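Side-chain contacts in L0028 (Mitochondria associated protein) (Escherichia coli, PDB 3GCG), which probably acts as an effector that a pathogenic Escherichia coli delivers into host cells, where it associates with mitochondria and engages a host protein: residues V17-H20 and G21-T24; R121-P124 and I125-F128; G149-V152 and S153-K156. One frame throughout, in Å; residues are numbered along the deposited sequence.

Contact 1: residues V17-H20 and G21-T24; sequences VINH and GKLT
With chi1 at -175°, the side chain of N19 swings its amide anti to its own backbone N and back toward the opening turn of the helix, where K22 presents its peptide N-H; the chain of K22 sets off beside its backbone N (chi1 -79°), runs on extended, and crosses the N19 side chain at about a right angle. N19 OD1 lies 2.9 Å from K22 N and accepts a hydrogen bond from it. The donor stands well above the plane of the amide carbonyl, so the bond does not use an OD1 lone pair in the usual direction. On the other branch, N19 ND2 rests against the aliphatic part of K22, 3.5 Å from K22 CG. The main-chain oxygen of N19 starts the helical bonding, taking L23 N at 3.1 Å. One residue on, H20 O is gripped twice: T24 N reaches it at 2.9 Å and T24 OG1 at 3.0 Å, from opposite faces of its carbonyl plane. T24 OG1 also has a weak bond with N146.

Before the cap, I18 sends CD1 across the side chain of L23, and the two methyl tips meet tightly, I18 CD1 being 3.4 Å from L23 CD1. Both side chains also pack on Y109 of helix 108-118, while L23 extends the apolar contact to V138 and I142 of helix 124-146. The I18–L23 pair, joining the residue before the N-cap to the fourth residue after it, is a hydrophobic staple; together with the asparagine N-cap it is characteristic of helix N-termini, here at the start of helix 20-32.

Contact 2: residues R121-P124 and I125-F128; sequences RVDP and ITRF
The carboxylate of D123 caps the first turn of a helix through a single oxygen that serves two donors of T126. D123 OD2 accepts the peptide N-H of T126 at 3.3 Å, a rather long bond whose donor stands above the carboxylate plane, and the T126 hydroxyl, with OG1 3.2 Å from the same D123 OD2. The hydroxyl comes in on the anti side and only 16° out of the plane. The D123 side chain puts its CG anti to the backbone N (chi1 167°), which brings OD2 within reach of T126; T126 turns OG1 beside its own backbone N, so amide and hydroxyl face the same acceptor. At the N-terminus of a helix the peptide dipoles and these two donors would be expected to favour the negative charge of D123.

Main-chain acceptors are met in the ordinary helical way: D123 O takes R127 N at 3.0 Å in a nearly straight bond, and P124 O takes F128 N at 3.1 Å. P124, directly after the N-cap, has no amide hydrogen; at this position a helix has no earlier carbonyl for one to meet. Outside the cap, R121 crosses the methyl of T126, R121 CD lying 4.1 Å from T126 CG2.

The guanidinium of R127 leads away from the turn to form a salt bridge with D115, and its side chain packs on V114 and C118. The cap thus starts helix 124-146 right after the loop from helix 108-118, held against that helix by R127, while P124, I125 and F128 pack against another protein's chain.

Contact 3: residues G149-V152 and S153-K156; sequences GFKV and SEIK
The backbone of K151, extended at phi -85° and psi 157°, turns into helical geometry at V152, and this bend brings the peptide N-H of K151 opposite the side chain of E154. E154 OE1 accepts from K151 N at 2.9 Å in an almost straight bond, met on the anti side of the carboxylate. The same oxygen sits at the edge of the F150 ring, near its plane, 3.2 Å from F150 CD1, with the ring and carboxylate planes steeply inclined to each other. The glutamate reaches back by staying extended beyond CG, and its CG lies over K151 CB at 3.7 Å.

The bond from K151 N is one half of a capping box, the lysine at the N-cap having no acceptor to return it. Were E154 an alanine, K151 N would probably lose this acceptor and the F150 ring the carboxylate at its edge. F150 CB also approaches I155 CG1 at 4.3 Å, a loose form of the hydrophobic staple. K151 O accepts I155 N at 2.8 Å, and V152 O accepts K156 N; the side chains of V152 and K156 run side by side.

V152 N is hydrogen-bonded to the carboxylate of E144, and V152 packs on Q140, both of helix 124-146. V152, I155 and K156 meet Y51, I52, T55 and T59 of helix 41-67, seating helix 152-166 against it.

Overall arrangement
Read from the N terminus, the three contacts come in series, and none encloses or crosses another. Each is local, closing only the turn where a loop enters a helix: contact 1 at helix 20-32, contact 2 at helix 124-146 and contact 3 at helix 152-166. Helix 124-146 is the common element, since contact 2 begins it, while contacts 1 and 3 lean on side chains further along it. Contacts 1 and 2 also share helix 108-118, whereas contact 3 reaches helix 41-67. Contacts 2 and 3 lie on opposite sides of the chain's centre, their own centres 32 Å apart; contact 1 is 24 Å and 21 Å from them, centre to centre.

Contact 1: residues V17-H20 and G21-T24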
loop_
_atom_site.group_PDB
_atom_site.type_symbol
_atom_site.label_atom_id
_atom_site.label_comp_id
_atom_site.label_asym_id
_atom_site.label_seq_id
_atom_site.Cartn_x
_atom_site.Cartn_y
_atom_site.Cartn_z
ATOM N N VAL B 17 13.778 -22.093 -8.782
ATOM C CA VAL B 17 15.016 -21.566 -8.213
ATOM C C VAL B 17 15.305 -20.173 -8.747
ATOM O O VAL B 17 15.077 -19.883 -9.920
ATOM C CB VAL B 17 16.228 -22.480 -8.538
ATOM C CG1 VAL B 17 17.505 -21.876 -7.976
ATOM C CG2 VAL B 17 16.001 -23.860 -7.952
ATOM N N ILE B 18 15.813 -19.310 -7.879
ATOM C CA ILE B 18 16.130 -17.959 -8.283
ATOM C C ILE B 18 17.375 -17.519 -7.530
ATOM O O ILE B 18 17.605 -17.951 -6.406
ATOM C CB ILE B 18 14.933 -17.018 -7.989
ATOM C CG1 ILE B 18 15.072 -15.728 -8.800
ATOM C CG2 ILE B 18 14.842 -16.732 -6.502
ATOM C CD1 ILE B 18 13.824 -14.875 -8.804
ATOM N N ASN B 19 18.190 -16.681 -8.163
ATOM C CA ASN B 19 19.423 -16.188 -7.552
ATOM C C ASN B 19 19.132 -14.939 -6.718
ATOM O O ASN B 19 19.198 -13.814 -7.221
ATOM C CB ASN B 19 20.443 -15.852 -8.645
ATOM C CG ASN B 19 21.790 -15.450 -8.085
ATOM O OD1 ASN B 19 21.867 -14.840 -7.026
ATOM N ND2 ASN B 19 22.863 -15.776 -8.807
ATOM N N HIS B 20 18.814 -15.144 -5.443
ATOM C CA HIS B 20 18.505 -14.048 -4.525
ATOM C C HIS B 20 19.595 -12.983 -4.520
ATOM O O HIS B 20 19.321 -11.794 -4.321
ATOM C CB HIS B 20 18.306 -14.612 -3.123
ATOM C CG HIS B 20 17.265 -15.682 -3.063
ATOM N ND1 HIS B 20 15.916 -15.403 -3.029
ATOM C CD2 HIS B 20 17.369 -17.031 -3.115
ATOM C CE1 HIS B 20 15.234 -16.533 -3.068
ATOM N NE2 HIS B 20 16.092 -17.536 -3.122
ATOM N N GLY B 21 20.832 -13.414 -4.747
ATOM C CA GLY B 21 21.945 -12.484 -4.791
ATOM C C GLY B 21 21.839 -11.515 -5.955
ATOM O O GLY B 21 22.101 -10.323 -5.791
ATOM N N LYS B 22 21.471 -12.017 -7.134
ATOM C CA LYS B 22 21.323 -11.155 -8.306
ATOM C C LYS B 22 20.153 -10.217 -8.099
ATOM O O LYS B 22 20.200 -9.059 -8.498
ATOM C CB LYS B 22 21.091 -11.973 -9.586
ATOM C CG LYS B 22 22.365 -12.581 -10.165
ATOM C CD LYS B 22 22.128 -13.280 -11.500
ATOM C CE LYS B 22 23.462 -13.711 -12.108
ATOM N NZ LYS B 22 23.321 -14.379 -13.433
ATOM N N LEU B 23 19.095 -10.726 -7.480
ATOM C CA LEU B 23 17.925 -9.898 -7.219
ATOM C C LEU B 23 18.322 -8.735 -6.330
ATOM O O LEU B 23 18.021 -7.582 -6.636
ATOM C CB LEU B 23 16.824 -10.718 -6.543
ATOM C CG LEU B 23 15.931 -11.500 -7.511
ATOM C CD1 LEU B 23 15.034 -12.456 -6.756
ATOM C CD2 LEU B 23 15.107 -10.508 -8.334
ATOM N N THR B 24 19.016 -9.049 -5.237
ATOM C CA THR B 24 19.449 -8.031 -4.284
ATOM C C THR B 24 20.277 -6.960 -4.973
ATOM O O THR B 24 20.119 -5.772 -4.694
ATOM C CB THR B 24 20.289 -8.645 -3.133
ATOM O OG1 THR B 24 19.479 -9.538 -2.367
ATOM C CG2 THR B 24 20.818 -7.552 -2.221
#

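Contact 2: residues R121-P124 and I125-F128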
loop_
_atom_site.group_PDB
_atom_site.type_symbol
_atom_site.label_atom_id
_atom_site.label_comp_id
_atom_site.label_asym_id
_atom_site.label_seq_id
_atom_site.Cartn_x
_atom_site.Cartn_y
_atom_site.Cartn_z
ATOM N N ARG B 121 -0.977 -22.461 -16.896
ATOM C CA ARG B 121 -1.987 -21.447 -16.620
ATOM C C ARG B 121 -1.621 -19.993 -16.831
ATOM O O ARG B 121 -0.532 -19.532 -16.474
ATOM C CB ARG B 121 -2.512 -21.579 -15.191
ATOM C CG ARG B 121 -2.063 -22.821 -14.474
ATOM C CD ARG B 121 -1.285 -22.456 -13.229
ATOM N NE ARG B 121 -0.701 -23.641 -12.612
ATOM C CZ ARG B 121 0.003 -23.631 -11.487
ATOM N NH1 ARG B 121 0.215 -22.488 -10.843
ATOM N NH2 ARG B 121 0.494 -24.767 -11.006
ATOM N N VAL B 122 -2.569 -19.279 -17.420
ATOM C CA VAL B 122 -2.451 -17.855 -17.648
ATOM C C VAL B 122 -3.859 -17.275 -17.720
ATOM O O VAL B 122 -4.355 -16.823 -18.754
ATOM C CB VAL B 122 -1.570 -17.515 -18.887
ATOM C CG1 VAL B 122 -1.938 -16.147 -19.464
ATOM C CG2 VAL B 122 -0.095 -17.464 -18.443
ATOM N N ASP B 123 -4.512 -17.388 -16.573
ATOM C CA ASP B 123 -5.827 -16.837 -16.324
ATOM C C ASP B 123 -5.261 -15.603 -15.632
ATOM O O ASP B 123 -4.669 -15.720 -14.559
ATOM C CB ASP B 123 -6.577 -17.727 -15.331
ATOM C CG ASP B 123 -7.818 -17.069 -14.769
ATOM O OD1 ASP B 123 -8.690 -16.657 -15.562
ATOM O OD2 ASP B 123 -7.922 -16.970 -13.528
ATOM N N PRO B 124 -5.381 -14.419 -16.254
ATOM C CA PRO B 124 -4.833 -13.217 -15.612
ATOM C C PRO B 124 -4.866 -13.254 -14.085
ATOM O O PRO B 124 -3.908 -12.846 -13.428
ATOM C CB PRO B 124 -5.674 -12.080 -16.208
ATOM C CG PRO B 124 -6.909 -12.780 -16.755
ATOM C CD PRO B 124 -6.335 -14.051 -17.311
ATOM N N ILE B 125 -5.956 -13.773 -13.530
ATOM C CA ILE B 125 -6.107 -13.866 -12.084
ATOM C C ILE B 125 -5.166 -14.887 -11.434
ATOM O O ILE B 125 -4.447 -14.562 -10.488
ATOM C CB ILE B 125 -7.560 -14.219 -11.709
ATOM C CG1 ILE B 125 -8.509 -13.170 -12.285
ATOM C CG2 ILE B 125 -7.713 -14.280 -10.192
ATOM C CD1 ILE B 125 -8.186 -11.744 -11.872
ATOM N N THR B 126 -5.178 -16.118 -11.931
ATOM C CA THR B 126 -4.325 -17.158 -11.376
ATOM C C THR B 126 -2.857 -16.747 -11.453
ATOM O O THR B 126 -2.098 -16.959 -10.506
ATOM C CB THR B 126 -4.527 -18.503 -12.116
ATOM O OG1 THR B 126 -5.884 -18.935 -11.951
ATOM C CG2 THR B 126 -3.594 -19.570 -11.551
ATOM N N ARG B 127 -2.464 -16.161 -12.579
ATOM C CA ARG B 127 -1.092 -15.704 -12.754
ATOM C C ARG B 127 -0.767 -14.651 -11.694
ATOM O O ARG B 127 0.287 -14.691 -11.067
ATOM C CB ARG B 127 -0.900 -15.100 -14.148
ATOM C CG ARG B 127 -0.140 -13.772 -14.127
ATOM C CD ARG B 127 1.227 -13.850 -14.789
ATOM N NE ARG B 127 2.148 -12.860 -14.227
ATOM C CZ ARG B 127 3.298 -12.504 -14.790
ATOM N NH1 ARG B 127 3.661 -13.048 -15.936
ATOM N NH2 ARG B 127 4.096 -11.628 -14.201
ATOM N N PHE B 128 -1.687 -13.712 -11.502
ATOM C CA PHE B 128 -1.503 -12.645 -10.527
ATOM C C PHE B 128 -1.357 -13.195 -9.108
ATOM O O PHE B 128 -0.464 -12.793 -8.373
ATOM C CB PHE B 128 -2.681 -11.664 -10.582
ATOM C CG PHE B 128 -2.479 -10.420 -9.760
ATOM C CD1 PHE B 128 -1.943 -9.266 -10.338
ATOM C CD2 PHE B 128 -2.840 -10.393 -8.415
ATOM C CE1 PHE B 128 -1.774 -8.095 -9.581
ATOM C CE2 PHE B 128 -2.673 -9.224 -7.644
ATOM C CZ PHE B 128 -2.144 -8.075 -8.229
#

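Contact 3: residues G149-V152 and S153-K156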
loop_
_atom_site.group_PDB
_atom_site.type_symbol
_atom_site.label_atom_id
_atom_site.label_comp_id
_atom_site.label_asym_id
_atom_site.label_seq_id
_atom_site.Cartn_x
_atom_site.Cartn_y
_atom_site.Cartn_z
ATOM N N GLY B 149 18.972 -9.176 11.307
ATOM C CA GLY B 149 18.900 -8.553 12.611
ATOM C C GLY B 149 18.100 -9.554 13.420
ATOM O O GLY B 149 18.201 -9.615 14.643
ATOM N N PHE B 150 17.320 -10.357 12.696
ATOM C CA PHE B 150 16.454 -11.400 13.241
ATOM C C PHE B 150 15.673 -12.010 12.066
ATOM O O PHE B 150 15.342 -11.304 11.113
ATOM C CB PHE B 150 15.485 -10.805 14.273
ATOM C CG PHE B 150 15.912 -11.009 15.708
ATOM C CD1 PHE B 150 15.928 -12.283 16.266
ATOM C CD2 PHE B 150 16.296 -9.925 16.500
ATOM C CE1 PHE B 150 16.318 -12.478 17.592
ATOM C CE2 PHE B 150 16.688 -10.109 17.826
ATOM C CZ PHE B 150 16.699 -11.388 18.373
ATOM N N LYS B 151 15.392 -13.312 12.130
ATOM C CA LYS B 151 14.662 -14.012 11.065
ATOM C C LYS B 151 13.149 -13.904 11.210
ATOM O O LYS B 151 12.639 -13.692 12.306
ATOM C CB LYS B 151 15.048 -15.489 11.039
ATOM C CG LYS B 151 16.474 -15.753 10.603
ATOM C CD LYS B 151 16.814 -17.225 10.746
ATOM C CE LYS B 151 18.179 -17.546 10.159
ATOM N NZ LYS B 151 18.522 -18.984 10.360
ATOM N N VAL B 152 12.434 -14.070 10.101
ATOM C CA VAL B 152 10.976 -13.973 10.106
ATOM C C VAL B 152 10.278 -14.907 11.087
ATOM O O VAL B 152 9.339 -14.495 11.767
ATOM C CB VAL B 152 10.396 -14.208 8.697
ATOM C CG1 VAL B 152 8.873 -14.266 8.756
ATOM C CG2 VAL B 152 10.826 -13.081 7.775
ATOM N N SER B 153 10.719 -16.160 11.152
ATOM C CA SER B 153 10.112 -17.131 12.065
ATOM C C SER B 153 10.333 -16.670 13.495
ATOM O O SER B 153 9.472 -16.827 14.361
ATOM C CB SER B 153 10.742 -18.511 11.882
ATOM O OG SER B 153 12.120 -18.478 12.214
ATOM N N GLU B 154 11.500 -16.094 13.737
ATOM C CA GLU B 154 11.828 -15.602 15.059
ATOM C C GLU B 154 10.921 -14.413 15.403
ATOM O O GLU B 154 10.311 -14.377 16.471
ATOM C CB GLU B 154 13.306 -15.208 15.104
ATOM C CG GLU B 154 14.218 -16.303 14.559
ATOM C CD GLU B 154 15.690 -16.021 14.793
ATOM O OE1 GLU B 154 16.148 -14.907 14.454
ATOM O OE2 GLU B 154 16.387 -16.920 15.309
ATOM N N ILE B 155 10.830 -13.453 14.486
ATOM C CA ILE B 155 9.980 -12.278 14.672
ATOM C C ILE B 155 8.553 -12.729 15.005
ATOM O O ILE B 155 7.933 -12.219 15.942
ATOM C CB ILE B 155 9.957 -11.413 13.386
ATOM C CG1 ILE B 155 11.345 -10.838 13.125
ATOM C CG2 ILE B 155 8.945 -10.293 13.514
ATOM C CD1 ILE B 155 11.466 -10.163 11.781
ATOM N N LYS B 156 8.041 -13.684 14.233
ATOM C CA LYS B 156 6.699 -14.227 14.449
ATOM C C LYS B 156 6.521 -14.822 15.845
ATOM O O LYS B 156 5.531 -14.550 16.522
ATOM C CB LYS B 156 6.389 -15.323 13.430
ATOM C CG LYS B 156 6.070 -14.836 12.024
ATOM C CD LYS B 156 5.515 -15.986 11.174
ATOM C CE LYS B 156 5.091 -15.508 9.792
ATOM N NZ LYS B 156 4.454 -16.594 8.985
#